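Local coordinates for protein putative DNA helicase (Lactobacillus plantarum, PDB 3DMN) that probably uses ATP hydrolysis to travel along single-stranded DNA and separate duplex strands, as UvrD-like helicases do, at residues V104-S107 with F108-K111; R134-L137 with Y138-S142; L150-V153 with G154-P158. One frame throughout, in Å; residues are numbered along the deposited sequence. Where two conformers were deposited one is given.

Contact 1: residues V104-S107 with F108-K111; sequences VVPS and FLAK
Two backbone hydrogen bonds turn the chain as it leaves the sheet, where Pro106 meets Leu109 and Ser107 meets Ala110. Leu109 N gives its hydrogen to Pro106 O at 2.8 Å, and Ala110 N bonds to Ser107 O at 3.1 Å, both nearly straight at 161°. Each links residues three apart, the spacing of a short 3-10 turn. The sequence here resembles the start of motif V of UvrD-like (superfamily 1) helicases.

The aromatic contact is a CH-pi interaction. Pro106 CB lies over one face of the Phe108 ring, 3.7 Å from the ring centroid, displaced toward the rim, and comes within 3.5 Å of Phe108 CZ. Phe108 CG sits between the backbone N and the carbonyl carbon (chi1 56°), which brings the ring back over the proline. Phe108 is exposed and also touches a crystal neighbour.

Aliphatic contacts complete the turn: Val105 CG1 rests on Ala110 CB at 3.7 Å, while Pro106 CD and Leu109 CD1 approach to 4.0 Å, the two side chains lying alongside each other and pointing the same way.

Ser107 OG is hydrogen-bonded to Lys69 O. Strand 102-106 runs between strands 88-90 and 64-68, Val105 pairing with Ile66 and Gly68, and Pro106 packs on Cys74 of helix 71-82.

Contact 2: residues R134-L137 with Y138-S142; sequences RQLL and YTICS
Gln135 O is held twice by Thr139, whose N and OG1 each donate to it at 2.8 Å from opposite faces of the carbonyl plane. The first is an ordinary i to i+4 bond of helix 134-141, the helix of a beta-alpha-beta unit between strands 118-121 and 147-153; its sequence resembles motif VI of UvrD-like helicases. The second depends on the threonine torsion: with OG1 anti to the carbonyl carbon (chi1 -60°), the hydroxyl drops back against the preceding turn. Gln135 bends at chi2 (62°) and brings NE2 round to Thr139 OG1, a weak bond of 3.1 Å. A valine in place of Thr139 would probably leave Gln135 O with its backbone donor alone and the Gln135 amide without this acceptor, free to turn.

Beside them the Tyr138 side chain runs alongside that of Gln135, the amide and ring planes 67° apart. On another flank Leu136 CG meets Ile140 CD1 at 3.9 Å, and Ile140 goes on to touch Val120 of strand 118-121. One residue further along, Leu137 CD1 meets Cys141 SG at 4.1 Å.

Contact 3: residues L150-V153 with G154-P158; sequences LVAV and GSLSP. With ACT (acetate ion), chain B; EDO (1,2-ethanediol), chain N.
Gly154, Val153 and Ala152 carry most of this local contact, where strand 147-153 of the parallel sheet, built on the pattern of the P-loop NTPase clan, ends and the chain turns back beside it into an irregular loop.

Gly154 makes the turn. Its backbone (phi 105°, psi -93°) lies where only a residue without a side chain sits comfortably: a CB on Gly154 would fall 2.4 Å from Val153 O. It would also run into acetate CH3, which lies 3.5 Å from Gly154 CA.

Val153 brackets the turn from the strand side. With CG1 anti to the backbone N (chi1 177°), this methyl stands beside the carbonyl carbon, only 3.5 Å from Gly154 N, while the side chain as a whole is directed away from the loop and touches Thr40 and Trp121. Its main chain is tied by side-chain amides, Val153 N to Asn122 OD1 and Val153 O to Asn124 ND2.

Ala152 supplies the one apolar side-chain contact across the turn. Its methyl points toward the loop, where Ala152 CB comes to 3.9 Å from Ser155 O and 4.1 Å from Leu156 CD1. Leu156 reaches on to Val37 and Val39, so the returning loop covers part of strand 36-40 as well.

No hydrogen bond joins the strand end directly to the loop; Ser155 N and OG instead bond to small molecules, probably from the crystallisation liquor. The same acetate is also hydrogen-bonded to Gln125 N and Glu126 N, and so bridges two loops. Ser155 N donates to its O atom at 2.9 Å, and Ser155 OG is hydrogen-bonded to ethanediol O1 at 3.0 Å.

In the fold
Contacts 1 and 2 are partly buried and touch each other: Ser107 CB packs on Ile140 CD1 at 3.7 Å, joining the turn after strand 102-106 to helix 134-141. Contact 3 is a surface contact, its centre about 19 Å from that of contact 1. Both nevertheless lie where strands of one sheet run out into loops, with strands 64-68 and 118-121 between them. Contact 2 meets contact 3 through Cys141 SG and Leu150 CD2, helix against the strand that follows it. Chemistry differs with place: 3-10 bonds and a CH-pi contact in 104-111, regular helical bonding with a side-chain pair in 134-142, and a glycine-dependent turn whose serine bonds to acetate and ethanediol in 150-158.

Contact 1: residues V104-S107 with F108-K111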
loop_
_atom_site.group_PDB
_atom_site.type_symbol
_atom_site.label_atom_id
_atom_site.label_comp_id
_atom_site.label_asym_id
_atom_site.label_seq_id
_atom_site.Cartn_x
_atom_site.Cartn_y
_atom_site.Cartn_z
ATOM N N VAL A 104 0.296 -8.778 6.216
ATOM C CA VAL A 104 1.165 -7.613 6.322
ATOM C C VAL A 104 2.549 -8.101 5.881
ATOM O O VAL A 104 3.086 -9.077 6.469
ATOM C CB VAL A 104 1.201 -7.055 7.794
ATOM C CG1 VAL A 104 2.216 -5.927 7.828
ATOM C CG2 VAL A 104 -0.171 -6.503 8.172
ATOM N N VAL A 105 3.109 -7.422 4.884
ATOM C CA VAL A 105 4.231 -7.920 4.094
ATOM C C VAL A 105 5.312 -6.827 4.158
ATOM O O VAL A 105 5.098 -5.734 3.660
ATOM C CB VAL A 105 3.795 -8.087 2.520
ATOM C CG1 VAL A 105 4.933 -8.617 1.639
ATOM C CG2 VAL A 105 2.553 -8.973 2.340
ATOM N N PRO A 106 6.487 -7.125 4.754
ATOM C CA PRO A 106 7.575 -6.114 4.556
ATOM C C PRO A 106 8.003 -6.043 3.094
ATOM O O PRO A 106 8.000 -7.066 2.408
ATOM C CB PRO A 106 8.735 -6.688 5.358
ATOM C CG PRO A 106 8.092 -7.662 6.304
ATOM C CD PRO A 106 6.925 -8.251 5.594
ATOM N N SER A 107 8.401 -4.866 2.633
ATOM C CA SER A 107 8.662 -4.653 1.209
ATOM C C SER A 107 9.590 -5.707 0.650
ATOM O O SER A 107 9.379 -6.235 -0.453
ATOM C CB SER A 107 9.250 -3.264 0.937
ATOM O OG SER A 107 10.488 -3.068 1.637
ATOM N N PHE A 108 10.633 -6.022 1.411
ATOM C CA PHE A 108 11.639 -7.004 0.960
ATOM C C PHE A 108 11.139 -8.438 0.830
ATOM O O PHE A 108 11.885 -9.312 0.307
ATOM C CB PHE A 108 12.898 -6.945 1.866
ATOM C CG PHE A 108 12.617 -7.151 3.316
ATOM C CD1 PHE A 108 12.532 -6.048 4.188
ATOM C CD2 PHE A 108 12.422 -8.431 3.832
ATOM C CE1 PHE A 108 12.293 -6.207 5.550
ATOM C CE2 PHE A 108 12.169 -8.627 5.192
ATOM C CZ PHE A 108 12.115 -7.491 6.078
ATOM N N LEU A 109 9.940 -8.713 1.331
ATOM C CA LEU A 109 9.409 -10.072 1.199
ATOM C C LEU A 109 8.377 -10.148 0.122
ATOM O O LEU A 109 7.823 -11.228 -0.121
ATOM C CB LEU A 109 8.829 -10.630 2.485
ATOM C CG LEU A 109 9.819 -10.987 3.579
ATOM C CD1 LEU A 109 9.067 -11.588 4.779
ATOM C CD2 LEU A 109 10.946 -11.905 3.081
ATOM N N ALA A 110 8.111 -9.023 -0.517
ATOM C CA ALA A 110 7.064 -9.001 -1.517
ATOM C C ALA A 110 7.637 -9.436 -2.874
ATOM O O ALA A 110 6.923 -9.474 -3.883
ATOM C CB ALA A 110 6.409 -7.637 -1.562
ATOM N N LYS A 111 8.938 -9.760 -2.888
ATOM C CA LYS A 111 9.674 -10.074 -4.111
ATOM C C LYS A 111 8.990 -11.195 -4.877
ATOM O O LYS A 111 8.739 -12.271 -4.313
ATOM C CB LYS A 111 11.117 -10.486 -3.752
ATOM C CG LYS A 111 12.009 -10.873 -4.930
ATOM C CD LYS A 111 13.314 -11.494 -4.423
ATOM C CE LYS A 111 14.278 -11.773 -5.573
ATOM N NZ LYS A 111 14.932 -13.107 -5.408
#

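Contact 2: residues R134-L137 with Y138-S142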
loop_
_atom_site.group_PDB
_atom_site.type_symbol
_atom_site.label_atom_id
_atom_site.label_comp_id
_atom_site.label_asym_id
_atom_site.label_seq_id
_atom_site.Cartn_x
_atom_site.Cartn_y
_atom_site.Cartn_z
ATOM N N ARG A 134 12.764 6.208 -4.669
ATOM C CA ARG A 134 11.709 6.117 -5.706
ATOM C C ARG A 134 11.551 4.674 -6.191
ATOM O O ARG A 134 10.408 4.190 -6.415
ATOM C CB ARG A 134 12.060 7.014 -6.892
ATOM C CG ARG A 134 11.815 8.489 -6.581
ATOM C CD ARG A 134 12.079 9.350 -7.792
ATOM N NE ARG A 134 11.876 10.742 -7.402
ATOM C CZ ARG A 134 10.690 11.331 -7.278
ATOM N NH1 ARG A 134 9.566 10.661 -7.584
ATOM N NH2 ARG A 134 10.643 12.593 -6.832
ATOM N N GLN A 135 12.674 3.974 -6.372
ATOM C CA GLN A 135 12.608 2.605 -6.926
ATOM C C GLN A 135 11.793 1.720 -5.973
ATOM O O GLN A 135 10.923 0.953 -6.396
ATOM C CB GLN A 135 14.013 2.037 -7.104
ATOM C CG GLN A 135 14.005 0.622 -7.618
ATOM C CD GLN A 135 13.350 0.541 -8.988
ATOM O OE1 GLN A 135 13.574 1.396 -9.842
ATOM N NE2 GLN A 135 12.555 -0.491 -9.202
ATOM N N LEU A 136 12.075 1.843 -4.677
ATOM C CA LEU A 136 11.317 1.085 -3.662
ATOM C C LEU A 136 9.820 1.399 -3.695
ATOM O O LEU A 136 8.994 0.480 -3.748
ATOM C CB LEU A 136 11.895 1.384 -2.271
ATOM C CG LEU A 136 11.106 0.740 -1.132
ATOM C CD1 LEU A 136 11.243 -0.764 -1.167
ATOM C CD2 LEU A 136 11.610 1.283 0.220
ATOM N N LEU A 137 9.460 2.687 -3.656
ATOM C CA LEU A 137 8.057 3.041 -3.622
ATOM C C LEU A 137 7.362 2.581 -4.895
ATOM O O LEU A 137 6.259 2.039 -4.835
ATOM C CB LEU A 137 7.902 4.556 -3.426
ATOM C CG LEU A 137 6.473 5.052 -3.282
ATOM C CD1 LEU A 137 5.778 4.401 -2.076
ATOM C CD2 LEU A 137 6.509 6.581 -3.146
ATOM N N TYR A 138 8.034 2.746 -6.033
ATOM C CA TYR A 138 7.510 2.247 -7.309
ATOM C C TYR A 138 7.254 0.730 -7.241
ATOM O O TYR A 138 6.185 0.233 -7.608
ATOM C CB TYR A 138 8.545 2.534 -8.389
ATOM C CG TYR A 138 8.240 1.828 -9.681
ATOM C CD1 TYR A 138 7.261 2.327 -10.530
ATOM C CD2 TYR A 138 8.923 0.685 -10.034
ATOM C CE1 TYR A 138 6.991 1.677 -11.764
ATOM C CE2 TYR A 138 8.663 0.027 -11.221
ATOM C CZ TYR A 138 7.696 0.521 -12.076
ATOM O OH TYR A 138 7.462 -0.165 -13.261
ATOM N N THR A 139 8.269 0.004 -6.806
ATOM C CA THR A 139 8.159 -1.456 -6.717
ATOM C C THR A 139 7.006 -1.895 -5.808
ATOM O O THR A 139 6.266 -2.790 -6.141
ATOM C CB THR A 139 9.481 -2.048 -6.256
ATOM O OG1 THR A 139 10.467 -1.690 -7.225
ATOM C CG2 THR A 139 9.394 -3.563 -6.180
ATOM N N ILE A 140 6.877 -1.268 -4.650
ATOM C CA ILE A 140 5.786 -1.615 -3.737
ATOM C C ILE A 140 4.431 -1.378 -4.395
ATOM O O ILE A 140 3.551 -2.240 -4.382
ATOM C CB ILE A 140 5.899 -0.799 -2.468
ATOM C CG1 ILE A 140 7.161 -1.235 -1.691
ATOM C CG2 ILE A 140 4.636 -0.943 -1.610
ATOM C CD1 ILE A 140 7.430 -0.334 -0.447
ATOM N N CYS A 141 4.262 -0.197 -4.962
ATOM C CA CYS A 141 2.964 0.147 -5.529
ATOM C C CYS A 141 2.649 -0.760 -6.720
ATOM O O CYS A 141 1.476 -1.101 -6.938
ATOM C CB CYS A 141 2.971 1.613 -5.961
ATOM S SG CYS A 141 2.941 2.770 -4.606
ATOM N N SER A 142 3.687 -1.167 -7.457
ATOM C CA SER A 142 3.529 -1.951 -8.672
ATOM C C SER A 142 3.101 -3.409 -8.383
ATOM O O SER A 142 2.777 -4.153 -9.308
ATOM C CB SER A 142 4.798 -1.874 -9.540
ATOM O OG SER A 142 5.006 -0.541 -10.007
#

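Contact 3: residues L150-V153 with G154-P158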
loop_
_atom_site.group_PDB
_atom_site.type_symbol
_atom_site.label_atom_id
_atom_site.label_comp_id
_atom_site.label_asym_id
_atom_site.label_seq_id
_atom_site.Cartn_x
_atom_site.Cartn_y
_atom_site.Cartn_z
ATOM N N LEU A 150 -2.903 4.094 -0.848
ATOM C CA LEU A 150 -1.726 4.570 -0.077
ATOM C C LEU A 150 -2.238 5.329 1.111
ATOM O O LEU A 150 -3.033 6.259 0.970
ATOM C CB LEU A 150 -0.788 5.480 -0.901
ATOM C CG LEU A 150 0.027 4.814 -2.002
ATOM C CD1 LEU A 150 -0.829 4.505 -3.196
ATOM C CD2 LEU A 150 1.123 5.816 -2.442
ATOM N N VAL A 151 -1.733 4.953 2.281
ATOM C CA VAL A 151 -2.052 5.681 3.532
ATOM C C VAL A 151 -0.801 6.334 4.038
ATOM O O VAL A 151 0.211 5.671 4.168
ATOM C CB VAL A 151 -2.650 4.732 4.630
ATOM C CG1 VAL A 151 -2.913 5.497 5.939
ATOM C CG2 VAL A 151 -3.944 4.071 4.142
ATOM N N ALA A 152 -0.862 7.639 4.339
ATOM C CA ALA A 152 0.340 8.346 4.830
ATOM C C ALA A 152 -0.026 8.967 6.149
ATOM O O ALA A 152 -1.120 9.503 6.282
ATOM C CB ALA A 152 0.749 9.472 3.833
ATOM N N VAL A 153 0.890 8.907 7.103
ATOM C CA VAL A 153 0.705 9.548 8.416
ATOM C C VAL A 153 1.559 10.817 8.411
ATOM O O VAL A 153 2.811 10.767 8.303
ATOM C CB VAL A 153 1.162 8.639 9.544
ATOM C CG1 VAL A 153 1.029 9.384 10.892
ATOM C CG2 VAL A 153 0.280 7.379 9.554
ATOM N N GLY A 154 0.887 11.951 8.503
ATOM C CA GLY A 154 1.548 13.250 8.554
ATOM C C GLY A 154 1.397 13.942 7.225
ATOM O O GLY A 154 0.397 14.605 6.956
ATOM N N SER A 155 2.397 13.753 6.361
ATOM C CA SER A 155 2.389 14.330 5.017
ATOM C C SER A 155 2.657 13.255 3.998
ATOM O O SER A 155 3.349 12.291 4.295
ATOM C CB SER A 155 3.495 15.373 4.847
ATOM O OG SER A 155 3.201 16.539 5.638
ATOM N N LEU A 156 2.099 13.439 2.809
ATOM C CA LEU A 156 2.383 12.500 1.723
ATOM C C LEU A 156 3.861 12.564 1.332
ATOM O O LEU A 156 4.484 13.627 1.323
ATOM C CB LEU A 156 1.484 12.820 0.522
ATOM C CG LEU A 156 1.473 11.785 -0.604
ATOM C CD1 LEU A 156 0.954 10.408 -0.157
ATOM C CD2 LEU A 156 0.639 12.347 -1.773
ATOM N N SER A 157 4.413 11.399 0.949
ATOM C CA SER A 157 5.794 11.371 0.464
ATOM C C SER A 157 6.007 12.469 -0.600
ATOM O O SER A 157 5.229 12.554 -1.569
ATOM C CB SER A 157 6.071 10.014 -0.191
ATOM O OG SER A 157 7.311 10.144 -0.900
ATOM N N PRO A 158 7.104 13.218 -0.498
ATOM C CA PRO A 158 7.410 14.219 -1.537
ATOM C C PRO A 158 7.719 13.559 -2.881
ATOM O O PRO A 158 7.651 14.222 -3.926
ATOM C CB PRO A 158 8.662 14.909 -0.999
ATOM C CG PRO A 158 9.322 13.875 -0.082
ATOM C CD PRO A 158 8.103 13.260 0.594
HETATM C C ACT B . 5.703 12.758 7.690
HETATM O O ACT B . 5.101 12.789 6.613
HETATM O OXT ACT B . 6.818 12.221 7.813
HETATM C CH3 ACT B . 5.013 13.350 8.760
HETATM C C1 EDO N . -0.537 16.619 5.165
HETATM O O1 EDO N . 0.514 17.530 4.801
HETATM C C2 EDO N . -1.601 17.185 6.090
HETATM O O2 EDO N . -2.902 16.835 5.601
#